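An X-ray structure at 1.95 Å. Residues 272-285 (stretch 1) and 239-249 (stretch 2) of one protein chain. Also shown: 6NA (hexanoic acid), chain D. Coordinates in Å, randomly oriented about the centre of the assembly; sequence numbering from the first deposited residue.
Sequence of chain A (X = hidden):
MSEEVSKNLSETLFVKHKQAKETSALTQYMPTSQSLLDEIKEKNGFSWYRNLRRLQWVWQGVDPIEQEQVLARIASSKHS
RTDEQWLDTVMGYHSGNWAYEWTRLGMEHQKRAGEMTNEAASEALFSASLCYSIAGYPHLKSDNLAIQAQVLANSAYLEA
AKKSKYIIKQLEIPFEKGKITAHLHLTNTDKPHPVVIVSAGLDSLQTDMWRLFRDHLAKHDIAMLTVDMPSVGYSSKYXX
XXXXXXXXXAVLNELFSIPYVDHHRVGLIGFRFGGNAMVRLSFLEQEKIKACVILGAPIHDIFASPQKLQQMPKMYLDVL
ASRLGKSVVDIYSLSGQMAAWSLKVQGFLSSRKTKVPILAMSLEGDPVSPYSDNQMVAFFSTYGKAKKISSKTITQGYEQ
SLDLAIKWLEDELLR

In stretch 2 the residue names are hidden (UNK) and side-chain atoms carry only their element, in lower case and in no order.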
# COMPACT_ATOMS: atom_id res chain seq x y z
N ARG A 272 -5.25 2.98 3.38
CA ARG A 272 -4.49 2.89 4.63
C ARG A 272 -3.77 4.21 4.91
O ARG A 272 -4.34 5.28 4.70
CB ARG A 272 -3.47 1.74 4.58
CG ARG A 272 -4.03 0.40 4.20
CD ARG A 272 -5.26 0.10 4.99
NE ARG A 272 -5.03 -0.91 6.01
CZ ARG A 272 -5.87 -1.15 7.01
NH1 ARG A 272 -6.99 -0.44 7.15
NH2 ARG A 272 -5.57 -2.11 7.88
N PHE A 273 -2.52 4.13 5.34
CA PHE A 273 -1.76 5.32 5.71
C PHE A 273 -1.63 6.26 4.52
O PHE A 273 -1.50 7.48 4.70
CB PHE A 273 -0.37 4.95 6.25
CG PHE A 273 0.32 6.06 7.00
CD1 PHE A 273 -0.41 7.03 7.66
CD2 PHE A 273 1.70 6.15 7.03
CE1 PHE A 273 0.22 8.04 8.35
CE2 PHE A 273 2.33 7.17 7.70
CZ PHE A 273 1.59 8.12 8.37
N GLY A 274 -1.67 5.71 3.31
CA GLY A 274 -1.77 6.53 2.11
C GLY A 274 -2.92 7.54 2.24
O GLY A 274 -2.82 8.68 1.77
N GLY A 275 -4.01 7.13 2.88
CA GLY A 275 -5.15 8.01 3.09
C GLY A 275 -4.89 9.24 3.96
O GLY A 275 -5.44 10.31 3.70
N ASN A 276 -4.08 9.10 5.00
CA ASN A 276 -3.70 10.26 5.80
C ASN A 276 -3.04 11.33 4.98
O ASN A 276 -3.27 12.52 5.19
CB ASN A 276 -2.72 9.88 6.88
CG ASN A 276 -3.35 9.07 7.94
OD1 ASN A 276 -4.15 8.17 7.66
ND2 ASN A 276 -3.00 9.36 9.20
N ALA A 277 -2.18 10.90 4.05
CA ALA A 277 -1.40 11.83 3.26
C ALA A 277 -2.27 12.62 2.29
O ALA A 277 -2.02 13.80 2.03
CB ALA A 277 -0.31 11.09 2.50
N MET A 278 -3.29 11.95 1.76
CA MET A 278 -4.20 12.60 0.81
C MET A 278 -5.10 13.62 1.53
O MET A 278 -5.41 14.67 0.96
CB MET A 278 -5.06 11.55 0.09
CG MET A 278 -4.25 10.52 -0.71
SD MET A 278 -3.00 11.35 -1.71
CE MET A 278 -1.52 10.89 -0.82
N VAL A 279 -5.50 13.31 2.76
CA VAL A 279 -6.35 14.23 3.52
C VAL A 279 -5.54 15.45 3.87
O VAL A 279 -5.98 16.58 3.66
CB VAL A 279 -6.82 13.63 4.85
CG1 VAL A 279 -7.59 14.68 5.62
CG2 VAL A 279 -7.68 12.41 4.65
N ARG A 280 -4.36 15.22 4.40
CA ARG A 280 -3.39 16.24 4.65
C ARG A 280 -3.22 17.17 3.48
O ARG A 280 -3.31 18.35 3.58
CB ARG A 280 -2.07 15.62 4.96
CG ARG A 280 -1.42 16.18 6.13
CD ARG A 280 -0.01 15.87 6.18
NE ARG A 280 0.57 16.51 7.33
CZ ARG A 280 1.53 17.40 7.22
NH1 ARG A 280 2.03 17.99 8.26
NH2 ARG A 280 1.97 17.68 6.05
N LEU A 281 -2.99 16.57 2.34
CA LEU A 281 -2.84 17.33 1.10
C LEU A 281 -4.11 18.09 0.69
O LEU A 281 -4.03 19.14 0.05
CB LEU A 281 -2.37 16.39 -0.02
CG LEU A 281 -2.15 17.02 -1.39
CD1 LEU A 281 -1.22 18.22 -1.30
CD2 LEU A 281 -1.59 15.99 -2.36
N SER A 282 -5.28 17.56 1.07
CA SER A 282 -6.54 18.14 0.64
C SER A 282 -6.86 19.37 1.47
O SER A 282 -7.73 20.16 1.12
CB SER A 282 -7.67 17.12 0.75
OG SER A 282 -7.54 16.10 -0.23
N PHE A 283 -6.14 19.52 2.59
CA PHE A 283 -6.23 20.73 3.39
C PHE A 283 -5.16 21.72 2.96
O PHE A 283 -5.38 22.93 3.00
CB PHE A 283 -6.06 20.41 4.87
CG PHE A 283 -7.30 19.88 5.53
CD1 PHE A 283 -7.57 18.52 5.54
CD2 PHE A 283 -8.19 20.74 6.16
CE1 PHE A 283 -8.70 18.04 6.16
CE2 PHE A 283 -9.32 20.26 6.78
CZ PHE A 283 -9.58 18.90 6.78
N LEU A 284 -4.01 21.20 2.54
CA LEU A 284 -2.90 22.06 2.14
C LEU A 284 -3.11 22.73 0.78
O LEU A 284 -2.75 23.89 0.59
CB LEU A 284 -1.58 21.29 2.18
CG LEU A 284 -1.08 20.87 3.57
CD1 LEU A 284 0.01 19.81 3.46
CD2 LEU A 284 -0.56 22.06 4.33
N GLU A 285 -3.69 22.00 -0.16
CA GLU A 285 -3.86 22.53 -1.51
C GLU A 285 -5.32 22.50 -1.95
O GLU A 285 -5.73 21.64 -2.73
CB GLU A 285 -2.99 21.74 -2.48
CG GLU A 285 -1.52 21.82 -2.15
CD GLU A 285 -0.84 23.02 -2.80
OE1 GLU A 285 -1.54 23.85 -3.41
OE2 GLU A 285 0.41 23.11 -2.71
N UNK A 239 12.83 10.09 4.41
CA UNK A 239 12.38 9.78 5.78
C UNK A 239 10.93 10.16 6.02
O UNK A 239 10.42 11.17 5.51
c UNK A 239 14.52 10.83 5.80
c UNK A 239 14.01 10.96 4.40
c UNK A 239 13.31 10.63 6.65
N UNK A 240 10.26 9.32 6.79
CA UNK A 240 8.88 9.54 7.19
C UNK A 240 8.87 10.56 8.32
O UNK A 240 9.22 10.24 9.45
c UNK A 240 6.48 6.75 8.50
c UNK A 240 6.11 8.22 6.49
c UNK A 240 6.79 8.08 7.84
c UNK A 240 8.30 8.21 7.67
N UNK A 241 8.47 11.79 8.01
CA UNK A 241 8.42 12.83 9.02
C UNK A 241 6.97 13.22 9.26
O UNK A 241 6.06 12.60 8.70
c UNK A 241 9.18 14.10 8.59
o UNK A 241 8.28 14.99 7.92
c UNK A 241 10.34 13.76 7.68
N UNK A 242 6.76 14.24 10.09
CA UNK A 242 5.40 14.67 10.40
C UNK A 242 4.73 15.30 9.17
O UNK A 242 3.51 15.28 9.04
o UNK A 242 5.15 16.31 14.33
c UNK A 242 4.08 16.29 13.68
o UNK A 242 3.03 16.84 14.09
c UNK A 242 5.37 15.62 11.60
c UNK A 242 4.03 15.58 12.34
N UNK A 243 5.55 15.86 8.28
CA UNK A 243 5.08 16.34 6.99
C UNK A 243 5.19 15.20 5.98
O UNK A 243 6.05 15.21 5.10
c UNK A 243 5.92 17.53 6.53
o UNK A 243 4.30 17.88 4.83
c UNK A 243 5.48 18.07 5.19
o UNK A 243 6.33 18.67 4.49
N UNK A 244 4.31 14.21 6.11
CA UNK A 244 4.44 12.99 5.31
C UNK A 244 3.65 13.08 4.00
O UNK A 244 3.58 12.11 3.24
c UNK A 244 2.73 11.78 6.84
c UNK A 244 4.07 11.74 6.13
c UNK A 244 2.66 11.79 8.24
c UNK A 244 1.54 11.76 6.13
c UNK A 244 0.25 11.83 8.17
o UNK A 244 -0.99 11.85 8.81
c UNK A 244 1.42 11.83 8.91
c UNK A 244 0.30 11.79 6.79
N UNK A 245 3.07 14.25 3.73
CA UNK A 245 2.38 14.48 2.46
C UNK A 245 3.34 15.16 1.49
O UNK A 245 3.02 15.38 0.32
o UNK A 245 1.45 16.56 3.37
c UNK A 245 1.13 15.36 2.68
N UNK A 246 4.52 15.47 2.02
CA UNK A 246 5.66 16.10 1.35
C UNK A 246 5.84 15.75 -0.13
O UNK A 246 5.95 16.63 -0.98
n UNK A 246 8.84 13.64 4.31
n UNK A 246 10.96 13.31 3.45
c UNK A 246 9.91 14.11 3.67
n UNK A 246 9.94 15.37 3.26
c UNK A 246 8.87 16.35 3.46
c UNK A 246 8.03 16.65 2.21
c UNK A 246 6.93 15.65 2.09
N UNK A 247 5.93 14.46 -0.42
CA UNK A 247 6.27 14.00 -1.76
C UNK A 247 5.09 14.17 -2.71
O UNK A 247 5.27 14.51 -3.88
c UNK A 247 8.22 10.64 -0.91
c UNK A 247 7.84 12.13 -0.74
c UNK A 247 6.73 12.53 -1.71
c UNK A 247 9.07 12.99 -0.89
N UNK A 248 3.89 13.97 -2.19
CA UNK A 248 2.68 14.17 -2.99
C UNK A 248 2.48 15.63 -3.41
O UNK A 248 1.98 15.92 -4.51
c UNK A 248 1.53 12.18 -1.98
c UNK A 248 1.47 13.65 -2.25
n UNK A 248 2.10 11.65 -0.84
n UNK A 248 1.44 9.98 -2.01
c UNK A 248 1.13 11.12 -2.72
c UNK A 248 2.03 10.33 -0.89
N UNK A 249 2.87 16.55 -2.54
CA UNK A 249 2.74 17.98 -2.82
C UNK A 249 3.67 18.34 -3.97
O UNK A 249 3.30 19.10 -4.87
o UNK A 249 2.98 20.77 0.51
n UNK A 249 1.61 21.92 -0.86
c UNK A 249 3.09 18.79 -1.58
c UNK A 249 2.56 21.02 -0.63
c UNK A 249 3.08 20.28 -1.82
CA 6NA D . -1.13 1.53 8.22
C 6NA D . -0.74 1.18 6.83
O 6NA D . -0.53 2.01 5.99
CB 6NA D . -0.13 1.19 9.24
CG 6NA D . -0.36 1.61 10.60
CD 6NA D . -1.47 1.02 11.32
C6 6NA D . -1.19 -0.24 11.98
OXT 6NA D . -0.65 0.03 6.50

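Position 239 carries three side-chain carbons that close a ring onto the backbone N, and it lies out of reach of the helix 273-284; it is Pro239. At 240 there are four carbons, forked at the second, and one tip lies near the Phe273 ring. This is a leucine, and Leu240 CD1 lies 4.1 Å from Phe273 CE2, an apolar contact.

Position 241 has a carbon bearing one oxygen and one carbon, which identifies Thr241. It does not reach the helix, but Thr241 OG1 accepts a hydrogen bond from the backbone N of position 243 (2.9 Å). Position 242 shows three carbons, the third carrying two oxygens, with CA-to-CB directed away from stretch 1: Glu242, poorly ordered. At 243 two carbons end in two oxygens, one of which meets the Arg280 guanidinium. The short acid is Asp243. Asp243 OD1 forms a salt bridge with Arg280 NH2 at 2.6 Å; its hydrogen bond is weak, with an angle of 119°.

Position 244 has one carbon and a six-carbon ring bearing an oxygen, wedged between Phe273 and Arg280. It is Tyr244. Phe273 presents its edge to one face (Phe273 CZ to Tyr244 CE1, 3.8 Å), Arg280 CD lies over the opposite face, 4.1 Å from Tyr244 CE2, and Asn276 ND2 donates a hydrogen bond to Tyr244 OH (3.2 Å).

At 245 a single carbon carries one oxygen, which meets the Arg280 guanidinium: Ser245, whose OG accepts a hydrogen bond from Arg280 NH2 at 3.0 Å. Ser245 CB packs 3.6 Å from Ala277 O, where the two backbones come closest. Position 246 has three carbons, a nitrogen and a carbon with two more nitrogens; its CA-to-CB bond points away from stretch 1, and the side chain makes no contact with it. This is Arg246, which bonds back through Arg246 NH2 to Pro239 O (3.0 Å). Position 247, four carbons forked at the second and out of reach, is Leu247.

Position 248 shows one carbon and a five-membered ring of three carbons and two nitrogens, with Met278 CE over one face. It is His248. Met278 CE sits 3.3 Å from the centroid of the His248 ring, while Leu281 CD2 approaches His248 CB at 3.9 Å. At 249 three carbons end in an oxygen and a nitrogen, and this end meets the Glu285 carboxylate, hence Gln249; Gln249 NE2 donates to Glu285 OE2 at 2.5 Å.

The contact thus combines aromatic packing with polar anchors. Tyr244 and His248 bear on the helix around the small Ala277, Arg280 gathers Asp243 and Ser245 through NH2, and Gln249 extends the attachment to Glu285, just beyond the helix.

Stretch 2 239-249: PLTEDYSRLHQ
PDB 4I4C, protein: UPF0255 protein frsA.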